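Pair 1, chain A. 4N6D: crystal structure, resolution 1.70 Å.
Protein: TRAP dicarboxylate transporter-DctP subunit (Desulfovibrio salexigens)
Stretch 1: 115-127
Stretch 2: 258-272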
# COMPACT_ATOMS: atom_id res chain seq x y z
N THR A 115 9.59 3.14 5.09
CA THR A 115 9.83 4.46 4.49
C THR A 115 9.81 4.45 2.97
O THR A 115 10.14 5.45 2.34
CB THR A 115 11.18 5.03 4.96
OG1 THR A 115 12.22 4.15 4.54
CG2 THR A 115 11.21 5.16 6.48
N SER A 116 9.42 3.33 2.38
CA SER A 116 9.32 3.25 0.93
C SER A 116 8.39 2.12 0.54
O SER A 116 8.16 1.19 1.33
CB SER A 116 10.68 3.03 0.26
OG SER A 116 11.16 1.71 0.45
N SER A 117 7.86 2.21 -0.68
CA SER A 117 7.03 1.16 -1.25
C SER A 117 7.84 -0.10 -1.51
O SER A 117 7.36 -1.21 -1.29
CB SER A 117 6.43 1.66 -2.56
OG SER A 117 5.62 0.64 -3.16
N THR A 118 9.10 0.09 -1.94
CA THR A 118 9.97 -1.02 -2.26
C THR A 118 10.20 -1.91 -1.05
O THR A 118 10.03 -3.13 -1.14
CB THR A 118 11.32 -0.56 -2.84
OG1 THR A 118 11.10 0.16 -4.06
CG2 THR A 118 12.21 -1.74 -3.16
N SER A 119 10.57 -1.31 0.08
CA SER A 119 10.88 -2.08 1.25
C SER A 119 9.63 -2.72 1.86
O SER A 119 9.67 -3.85 2.31
CB SER A 119 11.61 -1.25 2.32
OG SER A 119 10.83 -0.13 2.68
N ALA A 120 8.52 -2.00 1.84
CA ALA A 120 7.29 -2.55 2.37
C ALA A 120 6.81 -3.68 1.47
O ALA A 120 6.29 -4.67 1.97
CB ALA A 120 6.24 -1.46 2.49
N SER A 121 6.95 -3.52 0.16
CA SER A 121 6.44 -4.55 -0.77
C SER A 121 7.22 -5.85 -0.58
O SER A 121 6.64 -6.95 -0.51
CB SER A 121 6.55 -4.09 -2.22
OG SER A 121 5.67 -3.02 -2.50
N LEU A 122 8.54 -5.73 -0.53
CA LEU A 122 9.36 -6.92 -0.40
C LEU A 122 9.20 -7.55 0.98
O LEU A 122 9.18 -8.78 1.08
CB LEU A 122 10.83 -6.61 -0.68
CG LEU A 122 11.15 -6.47 -2.17
CD1 LEU A 122 12.49 -5.84 -2.36
CD2 LEU A 122 11.05 -7.86 -2.82
N ALA A 123 9.08 -6.72 2.03
CA ALA A 123 8.86 -7.28 3.36
C ALA A 123 7.53 -8.02 3.43
O ALA A 123 7.43 -9.09 4.02
CB ALA A 123 8.94 -6.20 4.45
N LEU A 124 6.49 -7.45 2.81
CA LEU A 124 5.18 -8.09 2.79
C LEU A 124 5.22 -9.46 2.11
O LEU A 124 4.66 -10.45 2.63
CB LEU A 124 4.16 -7.17 2.11
CG LEU A 124 2.74 -7.68 1.90
CD1 LEU A 124 2.00 -8.00 3.19
CD2 LEU A 124 2.04 -6.63 1.10
N TRP A 125 5.86 -9.52 0.95
CA TRP A 125 5.98 -10.78 0.20
C TRP A 125 6.75 -11.81 1.03
O TRP A 125 6.35 -12.99 1.12
CB TRP A 125 6.68 -10.54 -1.14
CG TRP A 125 6.91 -11.81 -1.87
CD1 TRP A 125 8.10 -12.46 -2.02
CD2 TRP A 125 5.91 -12.63 -2.48
NE1 TRP A 125 7.91 -13.63 -2.71
CE2 TRP A 125 6.58 -13.75 -3.02
CE3 TRP A 125 4.53 -12.52 -2.64
CZ2 TRP A 125 5.90 -14.77 -3.69
CZ3 TRP A 125 3.86 -13.53 -3.33
CH2 TRP A 125 4.55 -14.63 -3.85
N ASP A 126 7.86 -11.38 1.65
CA ASP A 126 8.62 -12.29 2.49
C ASP A 126 7.81 -12.79 3.69
O ASP A 126 7.91 -13.97 4.07
CB ASP A 126 9.91 -11.65 3.02
CG ASP A 126 11.02 -11.58 1.99
OD1 ASP A 126 10.88 -12.16 0.89
OD2 ASP A 126 12.08 -11.00 2.33
N LEU A 127 7.03 -11.91 4.31
CA LEU A 127 6.25 -12.31 5.45
C LEU A 127 5.22 -13.35 5.03
O LEU A 127 5.02 -14.36 5.71
CB LEU A 127 5.58 -11.12 6.14
CG LEU A 127 4.89 -11.50 7.44
CD1 LEU A 127 5.91 -11.63 8.59
CD2 LEU A 127 3.78 -10.50 7.81
N LEU A 258 7.71 -15.05 -10.82
CA LEU A 258 7.29 -13.65 -10.82
C LEU A 258 6.77 -13.11 -9.48
O LEU A 258 6.54 -11.92 -9.33
CB LEU A 258 6.22 -13.41 -11.89
CG LEU A 258 6.78 -13.15 -13.27
CD1 LEU A 258 5.69 -13.37 -14.32
CD2 LEU A 258 7.40 -11.75 -13.37
N GLY A 259 6.55 -13.96 -8.49
CA GLY A 259 5.95 -13.46 -7.26
C GLY A 259 6.83 -12.41 -6.58
O GLY A 259 6.42 -11.27 -6.34
N ARG A 260 8.05 -12.81 -6.24
CA ARG A 260 8.97 -11.86 -5.62
C ARG A 260 9.35 -10.74 -6.59
O ARG A 260 9.43 -9.56 -6.21
CB ARG A 260 10.24 -12.57 -5.13
CG ARG A 260 11.12 -11.66 -4.32
CD ARG A 260 12.55 -12.17 -4.29
NE ARG A 260 13.43 -11.16 -3.71
CZ ARG A 260 13.50 -10.92 -2.42
NH1 ARG A 260 12.78 -11.65 -1.58
NH2 ARG A 260 14.32 -9.97 -1.96
N GLU A 261 9.58 -11.09 -7.85
CA GLU A 261 9.99 -10.10 -8.84
C GLU A 261 8.95 -9.01 -8.94
O GLU A 261 9.27 -7.83 -9.03
CB GLU A 261 10.14 -10.72 -10.23
CG GLU A 261 11.19 -11.79 -10.37
CD GLU A 261 11.44 -12.16 -11.82
OE1 GLU A 261 11.04 -11.37 -12.71
OE2 GLU A 261 12.05 -13.23 -12.07
N GLN A 262 7.68 -9.40 -9.00
CA GLN A 262 6.62 -8.42 -9.20
C GLN A 262 6.41 -7.55 -7.96
O GLN A 262 6.06 -6.37 -8.08
CB GLN A 262 5.31 -9.10 -9.64
CG GLN A 262 4.24 -8.15 -10.12
CD GLN A 262 4.60 -7.48 -11.41
OE1 GLN A 262 5.52 -7.89 -12.09
NE2 GLN A 262 3.84 -6.45 -11.77
N ALA A 263 6.63 -8.11 -6.78
CA ALA A 263 6.59 -7.33 -5.55
C ALA A 263 7.64 -6.21 -5.64
O ALA A 263 7.36 -5.02 -5.39
CB ALA A 263 6.85 -8.23 -4.33
N GLU A 264 8.87 -6.58 -5.99
CA GLU A 264 9.96 -5.61 -6.14
C GLU A 264 9.68 -4.61 -7.25
O GLU A 264 9.87 -3.41 -7.08
CB GLU A 264 11.29 -6.32 -6.42
CG GLU A 264 12.47 -5.38 -6.53
CD GLU A 264 13.81 -6.10 -6.60
OE1 GLU A 264 13.90 -7.27 -6.16
OE2 GLU A 264 14.77 -5.50 -7.09
N TRP A 265 9.22 -5.10 -8.39
CA TRP A 265 9.00 -4.22 -9.53
C TRP A 265 7.98 -3.15 -9.18
O TRP A 265 8.14 -1.98 -9.54
CB TRP A 265 8.51 -5.00 -10.76
CG TRP A 265 8.47 -4.12 -11.95
CD1 TRP A 265 9.45 -3.95 -12.87
CD2 TRP A 265 7.41 -3.23 -12.33
NE1 TRP A 265 9.07 -3.02 -13.82
CE2 TRP A 265 7.82 -2.57 -13.50
CE3 TRP A 265 6.15 -2.95 -11.81
CZ2 TRP A 265 7.00 -1.63 -14.15
CZ3 TRP A 265 5.35 -2.03 -12.45
CH2 TRP A 265 5.79 -1.37 -13.60
N THR A 266 6.91 -3.57 -8.51
CA THR A 266 5.83 -2.66 -8.16
C THR A 266 6.28 -1.61 -7.15
O THR A 266 5.97 -0.40 -7.28
CB THR A 266 4.61 -3.42 -7.61
OG1 THR A 266 4.13 -4.34 -8.60
CG2 THR A 266 3.51 -2.48 -7.26
N GLY A 267 7.00 -2.04 -6.14
CA GLY A 267 7.52 -1.09 -5.17
C GLY A 267 8.48 -0.09 -5.78
O GLY A 267 8.45 1.11 -5.48
N LYS A 268 9.34 -0.57 -6.67
CA LYS A 268 10.27 0.34 -7.32
C LYS A 268 9.56 1.32 -8.23
O LYS A 268 9.93 2.50 -8.29
CB LYS A 268 11.34 -0.44 -8.06
CG LYS A 268 12.33 -1.04 -7.07
CD LYS A 268 13.51 -1.72 -7.70
CE LYS A 268 14.51 -2.12 -6.62
NZ LYS A 268 15.62 -2.98 -7.15
N TYR A 269 8.54 0.84 -8.94
CA TYR A 269 7.75 1.69 -9.80
C TYR A 269 7.10 2.80 -8.98
O TYR A 269 7.14 3.99 -9.35
CB TYR A 269 6.66 0.90 -10.55
CG TYR A 269 5.65 1.83 -11.12
CD1 TYR A 269 5.88 2.48 -12.33
CD2 TYR A 269 4.48 2.11 -10.43
CE1 TYR A 269 4.96 3.39 -12.84
CE2 TYR A 269 3.56 3.01 -10.93
CZ TYR A 269 3.81 3.65 -12.13
OH TYR A 269 2.86 4.55 -12.62
N MET A 270 6.50 2.42 -7.86
CA MET A 270 5.79 3.35 -7.01
C MET A 270 6.74 4.37 -6.39
O MET A 270 6.44 5.56 -6.39
CB MET A 270 5.05 2.57 -5.91
CG MET A 270 4.17 3.42 -5.03
SD MET A 270 2.75 4.06 -5.96
CE MET A 270 3.13 5.79 -5.90
N ASP A 271 7.88 3.93 -5.86
CA ASP A 271 8.86 4.88 -5.33
C ASP A 271 9.36 5.85 -6.39
O ASP A 271 9.57 7.02 -6.12
CB ASP A 271 10.03 4.15 -4.66
CG ASP A 271 9.62 3.50 -3.35
OD1 ASP A 271 8.71 4.06 -2.68
OD2 ASP A 271 10.22 2.48 -2.96
N GLU A 272 9.57 5.37 -7.62
CA GLU A 272 10.01 6.28 -8.68
C GLU A 272 8.89 7.24 -9.08
O GLU A 272 9.13 8.41 -9.39
CB GLU A 272 10.50 5.47 -9.87
CG GLU A 272 10.95 6.30 -11.09
CD GLU A 272 12.16 7.18 -10.83
OE1 GLU A 272 12.98 6.87 -9.92
OE2 GLU A 272 12.29 8.20 -11.54

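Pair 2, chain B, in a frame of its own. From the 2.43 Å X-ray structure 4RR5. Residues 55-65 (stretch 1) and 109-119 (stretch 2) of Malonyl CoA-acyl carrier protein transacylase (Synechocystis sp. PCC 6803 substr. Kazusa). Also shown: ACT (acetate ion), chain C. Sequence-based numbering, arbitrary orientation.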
# COMPACT_ATOMS: atom_id res chain seq x y z
N LEU B 55 7.95 12.33 -1.84
CA LEU B 55 7.20 12.65 -3.05
C LEU B 55 6.74 11.35 -3.71
O LEU B 55 7.56 10.51 -4.11
CB LEU B 55 8.04 13.49 -4.02
CG LEU B 55 8.53 14.84 -3.47
CD1 LEU B 55 9.19 15.67 -4.56
CD2 LEU B 55 7.39 15.61 -2.81
N THR B 56 5.42 11.20 -3.84
CA THR B 56 4.81 9.92 -4.21
C THR B 56 5.33 9.34 -5.54
O THR B 56 5.31 8.13 -5.71
CB THR B 56 3.26 10.05 -4.27
OG1 THR B 56 2.66 8.77 -4.03
CG2 THR B 56 2.78 10.60 -5.61
N GLN B 57 5.83 10.18 -6.44
CA GLN B 57 6.40 9.70 -7.71
C GLN B 57 7.76 9.04 -7.52
O GLN B 57 8.22 8.30 -8.39
CB GLN B 57 6.52 10.85 -8.73
CG GLN B 57 7.53 11.95 -8.38
CD GLN B 57 6.94 13.08 -7.53
OE1 GLN B 57 5.75 13.08 -7.20
NE2 GLN B 57 7.78 14.05 -7.19
N ASN B 58 8.41 9.31 -6.40
CA ASN B 58 9.60 8.57 -5.99
C ASN B 58 9.21 7.39 -5.10
O ASN B 58 9.62 6.25 -5.33
CB ASN B 58 10.58 9.47 -5.23
CG ASN B 58 11.16 10.59 -6.11
OD1 ASN B 58 11.43 10.40 -7.30
ND2 ASN B 58 11.35 11.76 -5.51
N THR B 59 8.39 7.67 -4.09
CA THR B 59 8.07 6.70 -3.07
C THR B 59 7.45 5.43 -3.62
O THR B 59 7.82 4.32 -3.22
CB THR B 59 7.11 7.27 -2.04
OG1 THR B 59 7.53 8.59 -1.66
CG2 THR B 59 7.03 6.36 -0.83
N GLN B 60 6.50 5.57 -4.54
CA GLN B 60 5.76 4.40 -4.95
C GLN B 60 6.67 3.41 -5.70
O GLN B 60 6.77 2.25 -5.28
CB GLN B 60 4.53 4.78 -5.78
CG GLN B 60 3.50 5.55 -4.98
CD GLN B 60 2.14 5.57 -5.66
OE1 GLN B 60 1.76 4.61 -6.33
NE2 GLN B 60 1.42 6.67 -5.50
N PRO B 61 7.36 3.85 -6.77
CA PRO B 61 8.20 2.81 -7.38
C PRO B 61 9.35 2.34 -6.46
O PRO B 61 9.76 1.18 -6.55
CB PRO B 61 8.74 3.49 -8.65
CG PRO B 61 8.54 4.95 -8.43
CD PRO B 61 7.36 5.10 -7.54
N CYS B 62 9.85 3.22 -5.59
CA CYS B 62 10.85 2.78 -4.62
C CYS B 62 10.31 1.67 -3.70
O CYS B 62 10.98 0.64 -3.52
CB CYS B 62 11.35 3.96 -3.79
SG CYS B 62 12.63 4.92 -4.61
N LEU B 63 9.13 1.87 -3.12
CA LEU B 63 8.55 0.87 -2.23
C LEU B 63 8.23 -0.42 -2.98
O LEU B 63 8.44 -1.51 -2.45
CB LEU B 63 7.28 1.40 -1.57
CG LEU B 63 7.46 2.39 -0.42
CD1 LEU B 63 6.11 2.89 0.06
CD2 LEU B 63 8.23 1.74 0.72
N TYR B 64 7.75 -0.30 -4.21
CA TYR B 64 7.42 -1.48 -4.99
C TYR B 64 8.67 -2.31 -5.30
O TYR B 64 8.65 -3.52 -5.18
CB TYR B 64 6.71 -1.10 -6.29
CG TYR B 64 6.56 -2.26 -7.28
CD1 TYR B 64 7.56 -2.54 -8.21
CD2 TYR B 64 5.42 -3.06 -7.28
CE1 TYR B 64 7.44 -3.58 -9.11
CE2 TYR B 64 5.28 -4.11 -8.18
CZ TYR B 64 6.30 -4.36 -9.09
OH TYR B 64 6.17 -5.39 -9.99
N VAL B 65 9.73 -1.65 -5.74
CA VAL B 65 10.94 -2.37 -6.13
C VAL B 65 11.54 -3.09 -4.93
O VAL B 65 11.96 -4.25 -5.01
CB VAL B 65 11.98 -1.40 -6.77
CG1 VAL B 65 13.35 -2.06 -6.88
CG2 VAL B 65 11.49 -0.91 -8.13
N LEU B 109 3.47 -0.12 -14.34
CA LEU B 109 2.18 0.29 -13.78
C LEU B 109 2.34 1.26 -12.61
O LEU B 109 1.69 2.30 -12.56
CB LEU B 109 1.37 -0.93 -13.33
CG LEU B 109 0.90 -1.80 -14.49
CD1 LEU B 109 0.34 -3.10 -14.00
CD2 LEU B 109 -0.14 -1.02 -15.28
N VAL B 110 3.22 0.91 -11.68
CA VAL B 110 3.44 1.74 -10.51
C VAL B 110 3.96 3.12 -10.91
O VAL B 110 3.52 4.15 -10.39
CB VAL B 110 4.40 1.07 -9.56
CG1 VAL B 110 4.95 2.07 -8.54
CG2 VAL B 110 3.70 -0.10 -8.87
N LYS B 111 4.87 3.12 -11.88
CA LYS B 111 5.45 4.36 -12.37
C LYS B 111 4.38 5.29 -12.91
O LYS B 111 4.37 6.48 -12.60
CB LYS B 111 6.48 4.05 -13.45
CG LYS B 111 7.19 5.23 -14.07
CD LYS B 111 8.21 4.66 -15.07
CE LYS B 111 9.10 5.73 -15.67
NZ LYS B 111 8.32 6.59 -16.58
N GLN B 112 3.48 4.73 -13.71
CA GLN B 112 2.42 5.54 -14.29
C GLN B 112 1.44 5.95 -13.21
O GLN B 112 1.05 7.12 -13.14
CB GLN B 112 1.69 4.78 -15.40
CG GLN B 112 0.56 5.58 -16.03
CD GLN B 112 -0.04 4.88 -17.24
OE1 GLN B 112 0.56 3.95 -17.78
NE2 GLN B 112 -1.23 5.34 -17.68
N ARG B 113 1.07 5.00 -12.35
CA ARG B 113 0.12 5.26 -11.28
C ARG B 113 0.56 6.44 -10.43
O ARG B 113 -0.24 7.33 -10.13
CB ARG B 113 -0.03 4.02 -10.39
CG ARG B 113 -1.04 4.19 -9.28
CD ARG B 113 -0.71 3.24 -8.15
NE ARG B 113 -1.85 2.95 -7.30
CZ ARG B 113 -1.89 3.20 -6.00
NH1 ARG B 113 -0.85 3.73 -5.39
NH2 ARG B 113 -2.97 2.89 -5.29
N SER B 114 1.85 6.44 -10.07
CA SER B 114 2.41 7.44 -9.18
C SER B 114 2.58 8.78 -9.88
O SER B 114 2.57 9.83 -9.22
CB SER B 114 3.76 6.97 -8.61
OG SER B 114 4.75 6.81 -9.62
N GLU B 115 2.73 8.77 -11.20
CA GLU B 115 2.77 10.02 -11.94
C GLU B 115 1.41 10.71 -11.97
O GLU B 115 1.31 11.91 -11.70
CB GLU B 115 3.27 9.80 -13.37
CG GLU B 115 4.78 9.78 -13.44
CD GLU B 115 5.27 9.19 -14.73
OE1 GLU B 115 4.49 9.17 -15.71
OE2 GLU B 115 6.43 8.74 -14.75
N VAL B 116 0.39 9.93 -12.31
CA VAL B 116 -1.00 10.35 -12.27
C VAL B 116 -1.34 11.03 -10.95
O VAL B 116 -1.82 12.16 -10.94
CB VAL B 116 -1.95 9.13 -12.47
CG1 VAL B 116 -3.36 9.47 -12.04
CG2 VAL B 116 -1.91 8.62 -13.92
N MET B 117 -1.07 10.34 -9.84
CA MET B 117 -1.44 10.84 -8.52
C MET B 117 -0.62 12.06 -8.12
O MET B 117 -1.14 12.97 -7.46
CB MET B 117 -1.30 9.73 -7.47
CG MET B 117 -2.17 8.52 -7.78
SD MET B 117 -1.88 7.12 -6.69
CE MET B 117 -2.02 7.96 -5.13
N ALA B 118 0.64 12.09 -8.53
CA ALA B 118 1.50 13.24 -8.29
C ALA B 118 1.01 14.50 -9.01
O ALA B 118 1.11 15.60 -8.49
CB ALA B 118 2.93 12.94 -8.70
N SER B 119 0.47 14.32 -10.22
CA SER B 119 -0.06 15.43 -11.01
C SER B 119 -1.51 15.73 -10.67
O SER B 119 -2.06 16.75 -11.08
CB SER B 119 0.05 15.13 -12.50
OG SER B 119 1.37 14.80 -12.86
C ACT C . -1.23 6.27 -2.19
O ACT C . -0.98 5.10 -2.62
OXT ACT C . -0.35 7.15 -2.38
CH3 ACT C . -2.51 6.62 -1.47
O HOH W 1 7.86 7.74 -10.81

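Two helices that cross nearly antiparallel can be held together by quite different side chains, and these two pairs make the point well. In pair 1 the axes run at 162° and approach to 7.4 Å; in pair 2 the values are 157° and 8.2 Å. The backbones of 14 central residues superpose with an RMSD of 0.5 Å, so the packing problem is the same, and the differences lie in what fills the gap.

The crossing is tightest around Gly A267, which matches Ser B114. The glycine lets Thr A118 come so near that the two CA atoms lie 3.8 Å apart; an ideal CB on Gly A267 would fall 2.6 Å from Thr A118 CA. In pair 2 the equivalent CA atoms, of Gln B57 and Ser B114, stand 4.8 Å apart, and the serine side chain fits among Thr B56, Gln B57, Gln B60 and Pro B61.

One turn along, Ser A121 matches Gln B60. The serine is short and turns back on its own helix, its OG donating to Ser A117 O at 2.8 Å, while its CB packs against Ala A263 O at 3.4 Å. The glutamine instead reaches across: Arg B113 NH1 donates to Gln B60 OE1 at 2.9 Å, and Gln B60 NE2 gives a weak hydrogen bond to Met B117 SD at 3.5 Å. It also ties back to its own helix through Gln B60 NE2 and Thr B56 OG1, 2.8 Å apart.

Ala A263 and Val B110 face the matched aromatic residues Trp A125 and Tyr B64. Trp A125 CB meets Ala A263 CB at 3.9 Å, and one face of the indole is covered by the CA atoms of Gly A259 and Arg A260. In pair 2 the branched valine does more of the filling: Val B110 CG2 lies 3.8 Å from Tyr B64 CD2, and Val B110 CG1 lies 4.0 Å from Pro B61 CD.

At the start of the first helix, Ser A117 and Thr B56 both point toward the partner, opposite Asp A271 and Ala B118. Asp A271 binds the helix start directly: Ser A117 N donates to its OD1 at 2.9 Å, and Thr A118 N to its OD2 at 2.8 Å. Ala B118 offers only a methyl, whose CB rests 3.9 Å from Thr B56 CG2 and 3.2 Å from Gln B57 OE1. The same backbone frame thus accepts a polar clasp beside a glycine in one protein, and a bridging glutamine beside a small serine in the other.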